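Local coordinates for putative cytoplasmic protein (Salmonella typhimurium LT2, PDB 2Q02) that is of unknown function but binds zinc in a TIM barrel of the xylose isomerase-like family and may act as an isomerase, at residues L27-L31 against E256-E260; D212-L218 against F244-Q250. All blocks are in the same frame, centred on the assembly; numbering follows the deposited sequence. Where two conformers were deposited one is given.

Two levels of a TIM barrel are compared. Interaction 1 joins the first and last helices of the outer layer, its centre about 20 Å from that of the chain; interaction 2 joins the loops after the last two strands, beside the zinc, its centre about 13 Å from the chain's. Both are partly buried, interaction 2 deeper (7 of 13 touching residues buried, against 2 of 6). Residues 244-250 lead towards helix 256-271, a partner in interaction 1, yet the contacts do not touch (centres about 17 Å, nearest atoms about 6 Å apart). The helix pair covers leucine and isoleucine with ion pairs, whereas the loop pair adds backbone hydrogen bonds and a salt bridge to a zinc ligand.

Interaction 1 (L27-L31 against E256-E260)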
ATOM      1  N   LEU A  27      17.824  -5.054   7.398  1.00 45.69           N
ATOM      2  CA  LEU A  27      17.118  -4.489   8.557  1.00 46.14           C
ATOM      3  C   LEU A  27      15.828  -5.260   8.851  1.00 45.91           C
ATOM      4  O   LEU A  27      15.580  -5.652  10.002  1.00 45.27           O
ATOM      5  CB  LEU A  27      16.825  -3.001   8.307  1.00 45.56           C
ATOM      6  CG  LEU A  27      16.130  -2.163   9.372  1.00 43.13           C
ATOM      7  CD1 LEU A  27      16.515  -0.718   9.163  1.00 41.55           C
ATOM      8  CD2 LEU A  27      14.624  -2.345   9.322  1.00 41.78           C
ATOM      9  N   VAL A  28      15.027  -5.487   7.807  1.00 45.94           N
ATOM     10  CA  VAL A  28      13.758  -6.209   7.939  1.00 45.56           C
ATOM     11  C   VAL A  28      13.984  -7.639   8.475  1.00 45.80           C
ATOM     12  O   VAL A  28      13.207  -8.121   9.304  1.00 45.87           O
ATOM     13  CB  VAL A  28      12.985  -6.240   6.600  1.00 46.15           C
ATOM     14  CG1 VAL A  28      11.746  -7.132   6.691  1.00 44.35           C
ATOM     15  CG2 VAL A  28      12.594  -4.836   6.178  1.00 44.67           C
ATOM     16  N   LYS A  29      15.055  -8.301   8.029  1.00 46.08           N
ATOM     17  CA  LYS A  29      15.412  -9.627   8.570  1.00 45.50           C
ATOM     18  C   LYS A  29      15.873  -9.525  10.035  1.00 45.96           C
ATOM     19  O   LYS A  29      15.462 -10.351  10.852  1.00 46.72           O
ATOM     20  CB  LYS A  29      16.431 -10.376   7.689  1.00 46.00           C
ATOM     21  CG  LYS A  29      17.068 -11.643   8.362  1.00 46.72           C
ATOM     22  CD  LYS A  29      16.850 -12.927   7.553  1.00 51.68           C
ATOM     23  CE  LYS A  29      17.527 -14.171   8.192  1.00 50.90           C
ATOM     24  NZ  LYS A  29      19.025 -14.082   8.225  1.00 44.61           N
ATOM     25  N   ARG A  30      16.689  -8.520  10.377  1.00 45.77           N
ATOM     26  CA  ARG A  30      17.097  -8.283  11.771  0.50 44.77           C
ATOM     27  C   ARG A  30      15.871  -8.155  12.696  1.00 45.66           C
ATOM     28  O   ARG A  30      15.889  -8.617  13.839  1.00 46.22           O
ATOM     29  CB  ARG A  30      17.999  -7.029  11.897  0.50 45.41           C
ATOM     30  CG  ARG A  30      19.510  -7.250  11.624  0.50 42.66           C
ATOM     31  CD  ARG A  30      20.366  -5.984  11.913  0.50 41.38           C
ATOM     32  NE  ARG A  30      20.448  -5.098  10.746  0.50 36.90           N
ATOM     33  CZ  ARG A  30      19.954  -3.861  10.654  0.50 32.81           C
ATOM     34  NH1 ARG A  30      19.341  -3.272  11.667  0.50 28.84           N
ATOM     35  NH2 ARG A  30      20.081  -3.196   9.518  0.50 28.09           N
ATOM     36  N   LEU A  31      14.805  -7.521  12.205  1.00 45.47           N
ATOM     37  CA  LEU A  31      13.554  -7.363  12.973  1.00 45.42           C
ATOM     38  C   LEU A  31      12.640  -8.594  12.924  1.00 45.70           C
ATOM     39  O   LEU A  31      11.561  -8.598  13.515  1.00 45.71           O
ATOM     40  CB  LEU A  31      12.776  -6.163  12.443  1.00 44.84           C
ATOM     41  CG  LEU A  31      13.471  -4.824  12.657  1.00 44.41           C
ATOM     42  CD1 LEU A  31      12.707  -3.707  11.964  1.00 44.65           C
ATOM     43  CD2 LEU A  31      13.615  -4.540  14.151  1.00 48.61           C
ATOM     44  N   GLU A 256      19.178   3.714  11.100  1.00 45.79           N
ATOM     45  CA  GLU A 256      18.678   2.343  11.002  1.00 46.77           C
ATOM     46  C   GLU A 256      18.137   1.845  12.339  1.00 47.17           C
ATOM     47  O   GLU A 256      17.229   1.001  12.376  1.00 46.15           O
ATOM     48  CB  GLU A 256      19.776   1.385  10.553  1.00 47.18           C
ATOM     49  CG  GLU A 256      20.125   1.443   9.083  1.00 48.13           C
ATOM     50  CD  GLU A 256      20.997   0.264   8.659  1.00 48.75           C
ATOM     51  OE1 GLU A 256      20.779  -0.839   9.198  1.00 50.68           O
ATOM     52  OE2 GLU A 256      21.896   0.434   7.800  1.00 53.08           O
ATOM     53  N   ALA A 257      18.732   2.342  13.425  1.00 47.17           N
ATOM     54  CA  ALA A 257      18.276   2.055  14.780  1.00 46.97           C
ATOM     55  C   ALA A 257      16.896   2.686  15.032  1.00 47.15           C
ATOM     56  O   ALA A 257      15.988   2.000  15.501  1.00 47.19           O
ATOM     57  CB  ALA A 257      19.308   2.553  15.810  1.00 45.10           C
ATOM     58  N   GLU A 258      16.747   3.976  14.707  1.00 47.76           N
ATOM     59  CA  GLU A 258      15.479   4.703  14.885  1.00 47.78           C
ATOM     60  C   GLU A 258      14.335   4.039  14.097  1.00 47.77           C
ATOM     61  O   GLU A 258      13.197   3.957  14.585  1.00 47.24           O
ATOM     62  CB  GLU A 258      15.649   6.169  14.456  1.00 49.13           C
ATOM     63  CG  GLU A 258      14.374   7.046  14.510  1.00 51.42           C
ATOM     64  CD  GLU A 258      14.183   7.778  15.850  1.00 65.33           C
ATOM     65  OE1 GLU A 258      15.028   8.648  16.214  1.00 63.50           O
ATOM     66  OE2 GLU A 258      13.166   7.491  16.525  1.00 68.04           O
ATOM     67  N   ILE A 259      14.649   3.568  12.884  1.00 47.56           N
ATOM     68  CA  ILE A 259      13.698   2.838  12.034  1.00 46.19           C
ATOM     69  C   ILE A 259      13.269   1.555  12.720  1.00 46.11           C
ATOM     70  O   ILE A 259      12.073   1.234  12.736  1.00 46.94           O
ATOM     71  CB  ILE A 259      14.300   2.481  10.645  1.00 45.90           C
ATOM     72  CG1 ILE A 259      14.470   3.723   9.773  1.00 45.59           C
ATOM     73  CG2 ILE A 259      13.413   1.517   9.875  1.00 46.41           C
ATOM     74  CD1 ILE A 259      15.230   3.421   8.466  1.00 46.00           C
ATOM     75  N   GLU A 260      14.230   0.814  13.273  1.00 45.36           N
ATOM     76  CA  GLU A 260      13.919  -0.425  13.989  1.00 46.17           C
ATOM     77  C   GLU A 260      12.991  -0.145  15.177  1.00 46.47           C
ATOM     78  O   GLU A 260      12.055  -0.903  15.416  1.00 47.37           O
ATOM     79  CB  GLU A 260      15.196  -1.144  14.457  1.00 45.72           C
ATOM     80  CG  GLU A 260      16.049  -1.786  13.336  1.00 47.49           C
ATOM     81  CD  GLU A 260      17.376  -2.389  13.831  1.00 47.34           C
ATOM     82  OE1 GLU A 260      17.380  -3.536  14.317  1.00 59.96           O
ATOM     83  OE2 GLU A 260      18.430  -1.735  13.720  1.00 57.64           O
TER
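One arginine answers two glutamates a helical turn apart. Arg30 NH2 lies 2.5 Å from Glu256 OE1, a very short hydrogen-bonded salt bridge, and Arg30 NH1 lies 2.7 Å from Glu260 OE2. Both carboxylate oxygens approach the edge of the guanidinium, near its plane, so a single flat group serves the pair in the deposited conformer given. The match arises because Glu256 and Glu260, spaced i, i+4, share one helix face. The two backbones run in the same direction, with CA atoms 7.4 Å apart at Leu27 and Glu256 and 7.0 Å apart at Leu31 and Glu260. Apolar contacts accompany this network. Leu27 CD1 packs 3.9 Å from Ile259 CG2, and Leu27 CG meets the aliphatic part of Glu260 at its CG, 4.0 Å away. Leu31 CD2 rests 3.8 Å from Glu260 CB and its side chain also touches Ile263, while Leu19 borders Leu27. Helix 21-30 thus meets helix 256-271, the first helix against the last, a neighbourhood that follows from the closure of the TIM barrel.

Interaction 2 (D212-L218 against F244-Q250); sequences DEQRIML and FEPFSSQ. With ZN (zinc ion), chain E.
The segments pass each other obliquely with opposed register, closest at Glu213 and Ser248 (CA atoms 4.3 Å apart) and at Ile216 and Pro246 (CA atoms 4.8 Å apart). The first follows strand 193-198 of the TIM barrel; the second starts at the end of strand 242-244. In this fold the active or metal site sits on loops at the C-terminal ends of the parallel strands, as here. Residues 212-214 form a 3-10 turn, closed by Arg215 N to Asp212 O at 2.9 Å; the chain then extends from Arg215 (phi/psi -86/110). Opposite, Pro246 (-74/157) is extended, Phe247 turns in (-127/-18) and Ser248 extends again (-53/149). This kink lets Arg215 O accept two consecutive amides, Phe247 N and Ser248 N, each at 3.0 Å. An ST turn follows, with Gln250 N 2.8 Å from Ser248 OG. Glu213 (chi1 t, chi2 p) bends round to take Ser249 N on OE1 at 3.0 Å and Ser249 OG on OE2 at 3.1 Å.

At the other end, selenomethionine Met217 (mmm) sets SE 3.8 Å from Pro246 CD and CE 4.3 Å from the Phe244 ring centroid, an off-centre CH-pi contact, while Leu218 CD1 meets the ring edge 3.7 Å from Phe244 CE1.

Arg215 (chi1 m, chi2 t, chi3 p) bridges Asp212 OD1 through NH1 at 3.2 Å, and Phe247 CE2 lies over one guanidinium face. Arg215 NH2 donates to Asp170, a zinc ligand. Glu245 OE2 pairs with Arg39; Glu139, Asp170 and His197 supply the other protein ligands of the zinc. Glu245 OE1 takes Arg215 NH2 at 3.1 Å and sits 2.1 Å from ZN.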
ATOM      1  N   ASP A 212       0.143  13.452   2.455  1.00 45.31           N
ATOM      2  CA  ASP A 212       1.084  12.366   2.749  1.00 46.77           C
ATOM      3  C   ASP A 212       2.285  12.791   3.606  1.00 46.67           C
ATOM      4  O   ASP A 212       2.803  11.979   4.379  1.00 48.39           O
ATOM      5  CB  ASP A 212       1.580  11.715   1.459  1.00 47.51           C
ATOM      6  CG  ASP A 212       0.491  10.934   0.741  1.00 51.44           C
ATOM      7  OD1 ASP A 212      -0.476  10.504   1.384  1.00 55.96           O
ATOM      8  OD2 ASP A 212       0.593  10.753  -0.481  1.00 63.53           O
ATOM      9  N   GLU A 213       2.702  14.049   3.497  1.00 44.70           N
ATOM     10  CA  GLU A 213       3.820  14.577   4.302  1.00 45.16           C
ATOM     11  C   GLU A 213       3.623  14.459   5.845  1.00 43.90           C
ATOM     12  O   GLU A 213       4.593  14.488   6.594  1.00 41.09           O
ATOM     13  CB  GLU A 213       4.094  16.042   3.889  1.00 44.19           C
ATOM     14  CG  GLU A 213       4.997  16.864   4.801  1.00 44.38           C
ATOM     15  CD  GLU A 213       6.366  16.242   5.041  1.00 46.62           C
ATOM     16  OE1 GLU A 213       6.805  15.459   4.173  1.00 44.80           O
ATOM     17  OE2 GLU A 213       7.001  16.546   6.093  1.00 48.72           O
ATOM     18  N   GLN A 214       2.374  14.340   6.301  1.00 44.29           N
ATOM     19  CA  GLN A 214       2.067  14.199   7.731  1.00 44.64           C
ATOM     20  C   GLN A 214       2.087  12.744   8.191  1.00 44.70           C
ATOM     21  O   GLN A 214       1.921  12.465   9.373  1.00 44.71           O
ATOM     22  CB  GLN A 214       0.688  14.787   8.052  1.00 45.12           C
ATOM     23  CG  GLN A 214       0.613  16.312   8.065  1.00 45.41           C
ATOM     24  CD  GLN A 214       0.552  16.924   6.671  1.00 44.57           C
ATOM     25  OE1 GLN A 214      -0.367  16.671   5.903  1.00 46.03           O
ATOM     26  NE2 GLN A 214       1.534  17.730   6.349  1.00 42.41           N
ATOM     27  N   ARG A 215       2.283  11.816   7.266  1.00 45.14           N
ATOM     28  CA  ARG A 215       2.144  10.411   7.583  1.00 45.13           C
ATOM     29  C   ARG A 215       3.446   9.876   8.144  1.00 44.75           C
ATOM     30  O   ARG A 215       4.445   9.737   7.420  1.00 44.68           O
ATOM     31  CB  ARG A 215       1.694   9.603   6.361  1.00 45.63           C
ATOM     32  CG  ARG A 215       0.261   9.882   5.945  1.00 44.37           C
ATOM     33  CD  ARG A 215      -0.042   9.287   4.624  1.00 44.26           C
ATOM     34  NE  ARG A 215       0.000   7.839   4.677  1.00 48.42           N
ATOM     35  CZ  ARG A 215      -0.265   7.037   3.646  1.00 52.25           C
ATOM     36  NH1 ARG A 215      -0.605   7.537   2.451  1.00 53.36           N
ATOM     37  NH2 ARG A 215      -0.184   5.721   3.811  1.00 47.59           N
ATOM     38  N   ILE A 216       3.415   9.587   9.441  1.00 44.36           N
ATOM     39  CA  ILE A 216       4.553   9.010  10.154  1.00 44.92           C
ATOM     40  C   ILE A 216       4.198   7.580  10.623  1.00 44.00           C
ATOM     41  O   ILE A 216       3.555   6.841   9.899  1.00 44.88           O
ATOM     42  CB  ILE A 216       5.032   9.954  11.285  1.00 43.72           C
ATOM     43  CG1 ILE A 216       3.951  10.178  12.363  1.00 43.53           C
ATOM     44  CG2 ILE A 216       5.430  11.272  10.679  1.00 46.60           C
ATOM     45  CD1 ILE A 216       4.377  11.158  13.459  1.00 45.02           C
HETATM   46  N   MSE A 217       4.642   7.176  11.800  1.00 44.09           N
HETATM   47  CA  MSE A 217       4.339   5.855  12.309  1.00 43.97           C
HETATM   48  C   MSE A 217       3.339   5.932  13.481  1.00 44.39           C
HETATM   49  O   MSE A 217       2.835   7.018  13.821  1.00 43.88           O
HETATM   50  CB  MSE A 217       5.651   5.136  12.640  1.00 43.57           C
HETATM   51  CG  MSE A 217       6.424   4.756  11.370  1.00 41.96           C
HETATM   52 SE   MSE A 217       5.634   3.158  10.433  0.75 37.95          SE
HETATM   53  CE  MSE A 217       6.354   1.817  11.632  1.00 43.09           C
ATOM     54  N   LEU A 218       3.009   4.775  14.056  1.00 45.44           N
ATOM     55  CA  LEU A 218       1.913   4.690  15.025  1.00 46.83           C
ATOM     56  C   LEU A 218       2.368   5.117  16.400  1.00 45.95           C
ATOM     57  O   LEU A 218       3.386   4.652  16.883  1.00 47.36           O
ATOM     58  CB  LEU A 218       1.323   3.271  15.061  1.00 47.62           C
ATOM     59  CG  LEU A 218       0.760   2.797  13.704  1.00 47.47           C
ATOM     60  CD1 LEU A 218       0.074   1.414  13.815  1.00 47.16           C
ATOM     61  CD2 LEU A 218      -0.190   3.821  13.118  1.00 45.51           C
ATOM     62  N   PHE A 244       3.345  -1.366   6.884  1.00 46.24           N
ATOM     63  CA  PHE A 244       3.591  -0.027   7.398  1.00 46.13           C
ATOM     64  C   PHE A 244       4.111   0.858   6.265  1.00 47.43           C
ATOM     65  O   PHE A 244       5.105   0.509   5.623  1.00 46.30           O
ATOM     66  CB  PHE A 244       4.585  -0.076   8.572  1.00 46.05           C
ATOM     67  CG  PHE A 244       3.998  -0.670   9.828  1.00 44.80           C
ATOM     68  CD1 PHE A 244       3.076   0.043  10.583  1.00 42.88           C
ATOM     69  CD2 PHE A 244       4.350  -1.953  10.245  1.00 47.91           C
ATOM     70  CE1 PHE A 244       2.515  -0.509  11.739  1.00 46.57           C
ATOM     71  CE2 PHE A 244       3.810  -2.510  11.422  1.00 46.52           C
ATOM     72  CZ  PHE A 244       2.886  -1.790  12.160  1.00 45.83           C
ATOM     73  N   GLU A 245       3.411   1.977   6.012  1.00 47.95           N
ATOM     74  CA  GLU A 245       3.701   2.867   4.870  1.00 47.87           C
ATOM     75  C   GLU A 245       3.672   4.362   5.279  1.00 46.16           C
ATOM     76  O   GLU A 245       2.762   5.101   4.929  1.00 46.91           O
ATOM     77  CB  GLU A 245       2.744   2.588   3.684  1.00 46.58           C
ATOM     78  CG  GLU A 245       3.087   3.374   2.393  1.00 48.53           C
ATOM     79  CD  GLU A 245       1.958   3.405   1.361  1.00 49.69           C
ATOM     80  OE1 GLU A 245       0.780   3.560   1.742  1.00 55.74           O
ATOM     81  OE2 GLU A 245       2.237   3.302   0.148  1.00 52.88           O
ATOM     82  N   PRO A 246       4.671   4.804   6.037  1.00 45.57           N
ATOM     83  CA  PRO A 246       4.840   6.232   6.246  1.00 46.70           C
ATOM     84  C   PRO A 246       5.415   6.963   5.009  1.00 47.53           C
ATOM     85  O   PRO A 246       6.061   6.334   4.162  1.00 46.75           O
ATOM     86  CB  PRO A 246       5.818   6.277   7.413  1.00 45.59           C
ATOM     87  CG  PRO A 246       6.633   5.086   7.238  1.00 45.08           C
ATOM     88  CD  PRO A 246       5.695   4.029   6.753  1.00 46.15           C
ATOM     89  N   PHE A 247       5.171   8.279   4.919  1.00 48.94           N
ATOM     90  CA  PHE A 247       5.627   9.128   3.782  1.00 48.47           C
ATOM     91  C   PHE A 247       6.429  10.393   4.161  1.00 47.65           C
ATOM     92  O   PHE A 247       7.089  10.993   3.302  1.00 46.65           O
ATOM     93  CB  PHE A 247       4.415   9.618   2.992  1.00 48.80           C
ATOM     94  CG  PHE A 247       3.962   8.692   1.941  1.00 49.20           C
ATOM     95  CD1 PHE A 247       4.513   8.752   0.670  1.00 53.16           C
ATOM     96  CD2 PHE A 247       2.947   7.776   2.202  1.00 52.48           C
ATOM     97  CE1 PHE A 247       4.089   7.888  -0.331  1.00 51.29           C
ATOM     98  CE2 PHE A 247       2.498   6.916   1.212  1.00 51.25           C
ATOM     99  CZ  PHE A 247       3.073   6.973  -0.064  1.00 54.68           C
ATOM    100  N   SER A 248       6.335  10.821   5.414  1.00 47.38           N
ATOM    101  CA  SER A 248       6.923  12.099   5.831  1.00 47.99           C
ATOM    102  C   SER A 248       8.404  12.263   5.485  1.00 47.69           C
ATOM    103  O   SER A 248       9.163  11.300   5.478  1.00 50.50           O
ATOM    104  CB  SER A 248       6.761  12.269   7.345  1.00 47.35           C
ATOM    105  OG  SER A 248       7.520  13.364   7.800  1.00 43.43           O
ATOM    106  N   SER A 249       8.816  13.495   5.233  1.00 47.67           N
ATOM    107  CA  SER A 249      10.231  13.824   5.041  0.50 47.09           C
ATOM    108  C   SER A 249      11.012  13.698   6.347  1.00 48.23           C
ATOM    109  O   SER A 249      12.237  13.643   6.335  1.00 49.65           O
ATOM    110  CB  SER A 249      10.386  15.242   4.483  0.50 46.19           C
ATOM    111  OG  SER A 249       9.961  16.215   5.422  0.50 38.82           O
ATOM    112  N   GLN A 250      10.305  13.683   7.477  1.00 50.00           N
ATOM    113  CA  GLN A 250      10.945  13.417   8.783  1.00 50.88           C
ATOM    114  C   GLN A 250      11.664  12.049   8.766  1.00 49.51           C
ATOM    115  O   GLN A 250      12.606  11.826   9.517  1.00 49.21           O
ATOM    116  CB  GLN A 250       9.905  13.372   9.917  1.00 51.64           C
ATOM    117  CG  GLN A 250       9.269  14.702  10.388  1.00 51.76           C
ATOM    118  CD  GLN A 250       8.157  14.448  11.442  1.00 54.05           C
ATOM    119  OE1 GLN A 250       8.411  13.891  12.528  1.00 53.98           O
ATOM    120  NE2 GLN A 250       6.920  14.824  11.100  1.00 51.36           N
TER
HETATM  121 ZN    ZN E 300      -1.067   3.186   0.733  1.00 45.13          ZN